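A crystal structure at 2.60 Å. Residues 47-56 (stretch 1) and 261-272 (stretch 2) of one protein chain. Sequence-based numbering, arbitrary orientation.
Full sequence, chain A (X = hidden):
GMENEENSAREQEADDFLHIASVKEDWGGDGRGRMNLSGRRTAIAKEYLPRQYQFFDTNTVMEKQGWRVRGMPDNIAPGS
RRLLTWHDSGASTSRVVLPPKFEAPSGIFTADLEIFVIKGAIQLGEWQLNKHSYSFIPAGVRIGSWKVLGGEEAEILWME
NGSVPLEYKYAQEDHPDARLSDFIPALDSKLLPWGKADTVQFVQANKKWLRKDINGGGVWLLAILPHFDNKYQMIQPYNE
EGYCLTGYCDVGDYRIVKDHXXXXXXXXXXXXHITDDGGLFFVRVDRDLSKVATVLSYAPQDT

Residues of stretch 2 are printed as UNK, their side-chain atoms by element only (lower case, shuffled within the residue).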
# COMPACT_ATOMS: atom_id res chain seq x y z
N GLU A 47 39.15 7.32 31.56
CA GLU A 47 39.64 7.00 30.21
C GLU A 47 38.51 6.40 29.39
O GLU A 47 37.41 6.17 29.91
CB GLU A 47 40.82 6.00 30.26
CG GLU A 47 42.17 6.48 30.82
CD GLU A 47 42.89 7.54 29.95
OE1 GLU A 47 42.37 7.94 28.89
OE2 GLU A 47 44.01 7.97 30.33
N TYR A 48 38.78 6.17 28.11
CA TYR A 48 37.84 5.54 27.19
C TYR A 48 37.67 4.09 27.61
O TYR A 48 38.67 3.39 27.78
CB TYR A 48 38.31 5.65 25.73
CG TYR A 48 37.61 4.70 24.76
CD1 TYR A 48 36.25 4.81 24.49
CD2 TYR A 48 38.34 3.73 24.06
CE1 TYR A 48 35.61 3.95 23.60
CE2 TYR A 48 37.72 2.87 23.15
CZ TYR A 48 36.36 2.98 22.93
OH TYR A 48 35.73 2.15 22.04
N LEU A 49 36.41 3.69 27.83
CA LEU A 49 36.03 2.35 28.24
C LEU A 49 35.41 1.66 27.04
O LEU A 49 34.24 1.92 26.73
CB LEU A 49 35.04 2.42 29.40
CG LEU A 49 35.55 3.17 30.64
CD1 LEU A 49 34.52 3.06 31.75
CD2 LEU A 49 36.89 2.64 31.13
N PRO A 50 36.17 0.79 26.34
CA PRO A 50 35.61 0.17 25.14
C PRO A 50 34.44 -0.76 25.39
O PRO A 50 34.41 -1.45 26.39
CB PRO A 50 36.79 -0.64 24.57
CG PRO A 50 37.99 -0.14 25.26
CD PRO A 50 37.55 0.31 26.59
N ARG A 51 33.48 -0.72 24.46
CA ARG A 51 32.27 -1.54 24.47
C ARG A 51 31.45 -1.44 25.76
O ARG A 51 30.72 -2.38 26.09
CB ARG A 51 32.67 -2.99 24.20
CG ARG A 51 33.55 -3.14 22.98
CD ARG A 51 33.74 -4.56 22.63
NE ARG A 51 34.56 -4.73 21.44
CZ ARG A 51 34.82 -5.90 20.86
NH1 ARG A 51 34.34 -7.04 21.36
NH2 ARG A 51 35.58 -5.95 19.77
N GLN A 52 31.51 -0.29 26.43
CA GLN A 52 30.80 -0.07 27.69
C GLN A 52 29.84 1.11 27.61
O GLN A 52 30.26 2.24 27.39
CB GLN A 52 31.81 0.17 28.83
CG GLN A 52 31.17 0.38 30.23
CD GLN A 52 30.33 -0.81 30.69
OE1 GLN A 52 30.84 -1.92 30.85
NE2 GLN A 52 29.05 -0.56 30.96
N TYR A 53 28.55 0.83 27.79
CA TYR A 53 27.53 1.87 27.80
C TYR A 53 27.71 2.66 29.08
O TYR A 53 28.09 2.08 30.10
CB TYR A 53 26.10 1.29 27.73
CG TYR A 53 25.72 0.33 28.86
CD1 TYR A 53 25.24 0.80 30.08
CD2 TYR A 53 25.82 -1.05 28.68
CE1 TYR A 53 24.91 -0.08 31.10
CE2 TYR A 53 25.48 -1.93 29.70
CZ TYR A 53 25.02 -1.44 30.91
OH TYR A 53 24.68 -2.30 31.92
N GLN A 54 27.50 3.97 29.02
CA GLN A 54 27.62 4.83 30.21
C GLN A 54 26.48 5.83 30.23
O GLN A 54 26.24 6.51 29.23
CB GLN A 54 28.94 5.58 30.25
CG GLN A 54 30.17 4.70 30.20
CD GLN A 54 31.44 5.50 30.40
OE1 GLN A 54 31.45 6.48 31.13
NE2 GLN A 54 32.53 5.05 29.79
N PHE A 55 25.79 5.93 31.38
CA PHE A 55 24.68 6.84 31.56
C PHE A 55 24.93 7.75 32.75
O PHE A 55 25.43 7.28 33.78
CB PHE A 55 23.39 6.07 31.87
CG PHE A 55 23.14 4.88 31.00
CD1 PHE A 55 23.18 4.99 29.62
CD2 PHE A 55 22.71 3.66 31.55
CE1 PHE A 55 22.91 3.89 28.79
CE2 PHE A 55 22.41 2.55 30.74
CZ PHE A 55 22.52 2.67 29.35
N PHE A 56 24.57 9.02 32.63
CA PHE A 56 24.75 9.97 33.75
C PHE A 56 23.90 11.24 33.62
O PHE A 56 23.50 11.64 32.52
CB PHE A 56 26.22 10.34 33.95
CG PHE A 56 26.90 10.90 32.74
CD1 PHE A 56 27.55 10.07 31.85
CD2 PHE A 56 26.92 12.28 32.51
CE1 PHE A 56 28.19 10.58 30.74
CE2 PHE A 56 27.56 12.80 31.40
CZ PHE A 56 28.20 11.95 30.51
N UNK A 261 22.23 12.02 29.96
CA UNK A 261 22.93 11.78 28.71
C UNK A 261 23.57 10.40 28.67
O UNK A 261 23.85 9.82 29.73
c UNK A 261 24.00 12.86 28.55
c UNK A 261 27.14 11.76 26.75
c UNK A 261 25.03 12.66 27.45
c UNK A 261 25.82 13.02 25.20
c UNK A 261 24.86 13.20 26.18
c UNK A 261 26.19 11.95 27.71
o UNK A 261 27.94 12.09 24.56
c UNK A 261 26.96 12.30 25.50
N UNK A 262 23.79 9.88 27.47
CA UNK A 262 24.45 8.59 27.33
C UNK A 262 25.48 8.57 26.21
O UNK A 262 25.49 9.44 25.33
c UNK A 262 22.67 7.47 25.89
c UNK A 262 21.38 8.05 25.71
c UNK A 262 20.52 8.78 26.53
c UNK A 262 19.33 9.22 26.01
c UNK A 262 23.00 6.88 24.72
c UNK A 262 23.44 7.46 27.13
c UNK A 262 18.97 8.94 24.68
c UNK A 262 19.79 8.23 23.85
c UNK A 262 21.00 7.80 24.37
n UNK A 262 22.01 7.07 23.79
N UNK A 263 26.35 7.57 26.29
CA UNK A 263 27.41 7.33 25.33
C UNK A 263 27.63 5.83 25.27
O UNK A 263 27.94 5.20 26.27
c UNK A 263 29.87 7.68 24.81
o UNK A 263 33.05 6.71 22.27
c UNK A 263 30.88 6.82 25.22
c UNK A 263 31.94 6.49 24.38
c UNK A 263 32.00 7.03 23.10
c UNK A 263 28.71 8.04 25.72
c UNK A 263 29.94 8.21 23.53
c UNK A 263 31.00 7.89 22.67
N UNK A 264 27.45 5.26 24.09
CA UNK A 264 27.59 3.84 23.86
C UNK A 264 28.56 3.65 22.71
O UNK A 264 28.16 3.81 21.56
s UNK A 264 24.99 3.63 24.77
c UNK A 264 26.23 3.26 23.52
N UNK A 265 29.83 3.31 23.00
CA UNK A 265 30.76 3.12 21.89
C UNK A 265 30.45 1.83 21.14
O UNK A 265 29.58 1.06 21.55
c UNK A 265 32.13 3.07 22.57
c UNK A 265 30.50 3.06 24.29
c UNK A 265 31.87 2.52 23.89
N UNK A 266 31.15 1.61 20.04
CA UNK A 266 30.93 0.43 19.21
C UNK A 266 31.00 -0.90 19.97
O UNK A 266 31.89 -1.10 20.78
c UNK A 266 31.90 0.45 18.04
o UNK A 266 31.63 1.60 17.26
N UNK A 267 30.01 -1.75 19.71
CA UNK A 267 29.86 -3.11 20.28
C UNK A 267 29.46 -3.14 21.77
O UNK A 267 29.80 -4.08 22.48
c UNK A 267 32.57 -3.28 18.07
c UNK A 267 31.10 -3.99 20.00
c UNK A 267 32.93 -3.31 16.72
c UNK A 267 31.12 -4.84 16.29
c UNK A 267 31.48 -4.03 18.55
c UNK A 267 30.77 -4.82 17.65
c UNK A 267 32.19 -4.09 15.83
N UNK A 268 28.72 -2.13 22.22
CA UNK A 268 28.21 -2.08 23.58
C UNK A 268 26.98 -2.98 23.60
O UNK A 268 26.34 -3.16 22.58
c UNK A 268 27.81 -0.67 23.98
o UNK A 268 28.89 0.22 23.91
N UNK A 269 26.66 -3.53 24.76
CA UNK A 269 25.51 -4.41 24.92
C UNK A 269 24.50 -3.70 25.80
O UNK A 269 24.58 -3.76 27.03
o UNK A 269 26.94 -6.33 24.63
c UNK A 269 25.94 -5.76 25.49
c UNK A 269 24.74 -6.72 25.60
N UNK A 270 23.55 -3.01 25.17
CA UNK A 270 22.54 -2.24 25.90
C UNK A 270 21.46 -3.09 26.54
O UNK A 270 20.87 -3.93 25.86
c UNK A 270 22.72 1.01 26.07
c UNK A 270 21.89 -1.16 25.01
c UNK A 270 24.17 -0.16 24.35
c UNK A 270 22.72 0.12 24.80
N UNK A 271 21.19 -2.88 27.85
CA UNK A 271 20.12 -3.65 28.50
C UNK A 271 18.73 -3.37 27.96
O UNK A 271 18.55 -2.52 27.10
c UNK A 271 21.87 -1.98 28.81
c UNK A 271 21.53 -2.55 30.14
c UNK A 271 20.18 -3.17 29.97
N UNK A 272 17.75 -4.09 28.49
CA UNK A 272 16.37 -3.96 28.09
C UNK A 272 15.87 -2.56 28.41
O UNK A 272 16.21 -2.01 29.44
c UNK A 272 15.56 -4.99 28.85
c UNK A 272 14.10 -5.14 28.48
c UNK A 272 11.46 -7.68 29.40
n UNK A 272 10.31 -8.01 28.82
n UNK A 272 12.21 -6.71 28.87
n UNK A 272 11.83 -8.33 30.50
c UNK A 272 13.49 -6.24 29.37
O HOH W 1 33.98 0.15 22.00
O HOH W 2 28.29 -2.53 27.46

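Position 261 carries one carbon, then a six-carbon ring bearing an oxygen, one ring carbon 3.4 Å from Phe-56 CZ: Tyr-261. The two rings meet obliquely. Its backbone closes a paired bridge, Tyr-261 N to Phe-56 O at 2.9 Å and Phe-56 N to Tyr-261 O at 3.1 Å.

At 262, one carbon leads to fused five- and six-membered rings of eight carbons and one nitrogen; CB sits 3.5 Å from Phe-55 CD1, at the edge of that ring, so this is Trp-262. The indole leads away from stretch 1.

Position 263 again has one carbon and a six-carbon ring with an oxygen, 4.0 Å from Tyr-48 CE1: Tyr-263, the oxygen being OH. Gln-54 N donates to Tyr-263 O (3.0 Å), and Tyr-263 N to Gln-54 O (3.1 Å).

Position 264 holds one carbon and one sulfur, the sulfur 3.9 Å from Tyr-53 CB: Cys-264.

At 265, three carbons close a ring onto the backbone nitrogen, with CB 3.7 Å from Tyr-48 CE1, giving Pro-265. It points toward stretch 1, and CD lies 3.2 Å from Gln-52 O.

Position 266 has one carbon and one oxygen, and its carbonyl O lies 3.4 Å from Arg-51 CG: Ser-266.

A carbon and an unsubstituted six-carbon ring at 267, with CB over one face of the Arg-51 guanidinium, mean Phe-267.

Position 268, with one carbon and one oxygen 3.6 Å from Arg-51 C, is Ser-268. OG donates to Pro-265 O (2.6 Å), bracing the type II turn whose backbone bond is weak.

At 269 a carbon carries one oxygen and one carbon, and the backbone O approaches Tyr-53 CE2 at 3.4 Å: Thr-269.

Position 270 has four carbons, forked at the second, one branch end 3.8 Å from Tyr-53 CB: Leu-270. That atom, CD1, also reaches Phe-55 CZ (3.7 Å).

Position 271 is another three-carbon ring closed on nitrogen, one carbon over the Tyr-53 ring and 3.7 Å from its CE2: Pro-271, the carbon being CD.

At 272, three carbons, a nitrogen and a carbon bearing two nitrogens, beyond reach of stretch 1, make Arg-272.

The first rule is register: antiparallel strands join through four backbone hydrogen bonds, with Phe-55 and Trp-262 on one face and the Gln-54/Tyr-263 and Phe-56/Tyr-261 pairs on the other. Beyond them, two type II turns meet. Water 1 links Tyr-48 OH, Arg-51 N and Ser-266 O, each 2.7 Å from its oxygen. Water 2 donates to Arg-51 O (2.8 Å from its oxygen) and weakly accepts from the backbone of Tyr-53 and Thr-269. Prolines and aromatic rings, with Leu-270 and Cys-264, supply the apolar packing.

Stretch 2, residues 261-272: YWYCPSFSTLPR
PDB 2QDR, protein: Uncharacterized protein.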